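Local atomic coordinates of sulfonate ABC transporter, periplasmic sulfonate-binding protein SsuA (Methylobacillus flagellatus, PDB entry 3UIF), a protein that probably binds sulfonates in the periplasm and delivers them to an ABC transporter for uptake. Residues Thr15-Gly19 and Lys20-Ala24. Residues are numbered along the deposited sequence; the frame is centred on the assembly and turned at random.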
ATOM      1  N   THR A  15     -13.310   0.099  -6.428  1.00 50.47           N
ATOM      2  CA  THR A  15     -13.920   1.394  -6.734  1.00 51.29           C
ATOM      3  C   THR A  15     -14.454   1.372  -8.167  1.00 53.32           C
ATOM      4  O   THR A  15     -13.711   1.038  -9.097  1.00 53.01           O
ATOM      5  CB  THR A  15     -12.900   2.565  -6.606  1.00 50.93           C
ATOM      6  OG1 THR A  15     -12.083   2.396  -5.436  1.00 49.31           O
ATOM      7  CG2 THR A  15     -13.611   3.923  -6.537  1.00 52.18           C
ATOM      8  N   ASN A  16     -15.723   1.736  -8.355  1.00 55.16           N
ATOM      9  CA  ASN A  16     -16.243   1.950  -9.713  1.00 57.61           C
ATOM     10  C   ASN A  16     -15.985   3.361 -10.253  1.00 55.85           C
ATOM     11  O   ASN A  16     -16.443   4.353  -9.667  1.00 59.07           O
ATOM     12  CB  ASN A  16     -17.729   1.604  -9.811  1.00 60.18           C
ATOM     13  CG  ASN A  16     -18.029   0.217  -9.291  1.00 60.30           C
ATOM     14  OD1 ASN A  16     -17.130  -0.632  -9.174  1.00 58.18           O
ATOM     15  ND2 ASN A  16     -19.292  -0.021  -8.962  1.00 61.67           N
ATOM     16  N   VAL A  17     -15.250   3.420 -11.372  1.00 57.56           N
ATOM     17  CA  VAL A  17     -14.933   4.671 -12.076  1.00 59.00           C
ATOM     18  C   VAL A  17     -15.353   4.587 -13.543  1.00 61.73           C
ATOM     19  O   VAL A  17     -14.788   3.805 -14.313  1.00 61.62           O
ATOM     20  CB  VAL A  17     -13.417   5.001 -12.038  1.00 58.03           C
ATOM     21  CG1 VAL A  17     -13.159   6.388 -12.644  1.00 58.66           C
ATOM     22  CG2 VAL A  17     -12.861   4.880 -10.617  1.00 51.89           C
ATOM     23  N   GLY A  18     -16.329   5.397 -13.928  1.00 63.85           N
ATOM     24  CA  GLY A  18     -16.815   5.404 -15.303  1.00 66.17           C
ATOM     25  C   GLY A  18     -17.072   4.020 -15.874  1.00 66.54           C
ATOM     26  O   GLY A  18     -16.476   3.641 -16.889  1.00 67.44           O
ATOM     27  N   GLY A  19     -17.952   3.268 -15.209  1.00 66.92           N
ATOM     28  CA  GLY A  19     -18.402   1.954 -15.677  1.00 68.36           C
ATOM     29  C   GLY A  19     -17.462   0.790 -15.406  1.00 65.89           C
ATOM     30  O   GLY A  19     -17.821  -0.359 -15.643  1.00 66.88           O
ATOM     31  N   LYS A  20     -16.253   1.076 -14.927  1.00 63.16           N
ATOM     32  CA  LYS A  20     -15.272   0.021 -14.631  1.00 62.07           C
ATOM     33  C   LYS A  20     -14.996  -0.119 -13.116  1.00 60.07           C
ATOM     34  O   LYS A  20     -15.543   0.646 -12.313  1.00 58.84           O
ATOM     35  CB  LYS A  20     -13.986   0.229 -15.454  1.00 60.19           C
ATOM     36  CG  LYS A  20     -14.150  -0.094 -16.944  1.00 65.05           C
ATOM     37  CD  LYS A  20     -12.915   0.311 -17.747  1.00 66.11           C
ATOM     38  CE  LYS A  20     -13.072   0.039 -19.239  1.00 67.88           C
ATOM     39  NZ  LYS A  20     -11.822   0.404 -19.974  1.00 66.94           N
ATOM     40  N   THR A  21     -14.192  -1.112 -12.725  1.00 57.18           N
ATOM     41  CA  THR A  21     -13.853  -1.309 -11.322  1.00 54.88           C
ATOM     42  C   THR A  21     -12.336  -1.278 -11.138  1.00 52.05           C
ATOM     43  O   THR A  21     -11.611  -2.114 -11.693  1.00 52.60           O
ATOM     44  CB  THR A  21     -14.392  -2.636 -10.749  1.00 55.03           C
ATOM     45  OG1 THR A  21     -15.816  -2.711 -10.906  1.00 57.20           O
ATOM     46  CG2 THR A  21     -14.030  -2.746  -9.262  1.00 52.27           C
ATOM     47  N   VAL A  22     -11.866  -0.303 -10.366  1.00 50.98           N
ATOM     48  CA  VAL A  22     -10.468  -0.233  -9.964  1.00 50.13           C
ATOM     49  C   VAL A  22     -10.291  -1.048  -8.691  1.00 48.38           C
ATOM     50  O   VAL A  22     -11.148  -1.022  -7.790  1.00 48.37           O
ATOM     51  CB  VAL A  22      -9.998   1.234  -9.708  1.00 48.75           C
ATOM     52  CG1 VAL A  22      -8.678   1.296  -8.936  1.00 47.20           C
ATOM     53  CG2 VAL A  22      -9.874   1.991 -11.014  1.00 47.42           C
ATOM     54  N   TYR A  23      -9.169  -1.765  -8.647  1.00 46.94           N
ATOM     55  CA  TYR A  23      -8.705  -2.480  -7.471  1.00 45.59           C
ATOM     56  C   TYR A  23      -7.326  -1.934  -7.106  1.00 44.87           C
ATOM     57  O   TYR A  23      -6.498  -1.640  -8.021  1.00 44.50           O
ATOM     58  CB  TYR A  23      -8.585  -3.962  -7.791  1.00 45.22           C
ATOM     59  CG  TYR A  23      -9.860  -4.599  -8.285  1.00 47.03           C
ATOM     60  CD1 TYR A  23     -10.166  -4.611  -9.646  1.00 48.15           C
ATOM     61  CD2 TYR A  23     -10.754  -5.217  -7.390  1.00 47.46           C
ATOM     62  CE1 TYR A  23     -11.326  -5.213 -10.106  1.00 49.53           C
ATOM     63  CE2 TYR A  23     -11.916  -5.827  -7.838  1.00 48.68           C
ATOM     64  CZ  TYR A  23     -12.191  -5.821  -9.197  1.00 49.90           C
ATOM     65  OH  TYR A  23     -13.343  -6.401  -9.672  1.00 51.68           O
ATOM     66  N   ALA A  24      -7.069  -1.812  -5.795  1.00 43.91           N
ATOM     67  CA  ALA A  24      -5.828  -1.175  -5.306  1.00 43.19           C
ATOM     68  C   ALA A  24      -4.511  -1.795  -5.862  1.00 42.26           C
ATOM     69  O   ALA A  24      -3.794  -2.530  -5.161  1.00 41.36           O
ATOM     70  CB  ALA A  24      -5.823  -1.091  -3.780  1.00 41.77           C
TER
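Thr15 O accepts a hydrogen bond from the backbone N-H of Val22, N to O 2.6 Å. Thr15 N returns one to Val22 O at 2.8 Å. This pair lies in a beta hairpin with a two-residue turn, joining strand 6-17 to strand 20-23 at the protein surface. A type I' turn runs from Val17 to Lys20, with Gly18 and Gly19 in the middle, both at positive phi. Val17 N bonds to Lys20 O at 2.9 Å, and Lys20 N bonds to Val17 O in return.

Between these two hydrogen-bonded pairs, Asn16 and Thr21 form a non-hydrogen-bonded pair. Their side chains run alongside each other on one face of the hairpin. Thr21 OG1 donates to Asn16 OD1 at 3.0 Å, from above the carbonyl plane of the amide. With chi1 at -57°, Thr21 OG1 sits beside its backbone N and faces Asn16 OD1, while CG2 lies over one face of the Tyr23 ring, near its rim. A valine in place of Thr21 would probably leave Asn16 OD1 without this donor and its amide freer to turn. On the other face of the hairpin, Val17 CG2 meets Val22 CG2 at 4.2 Å.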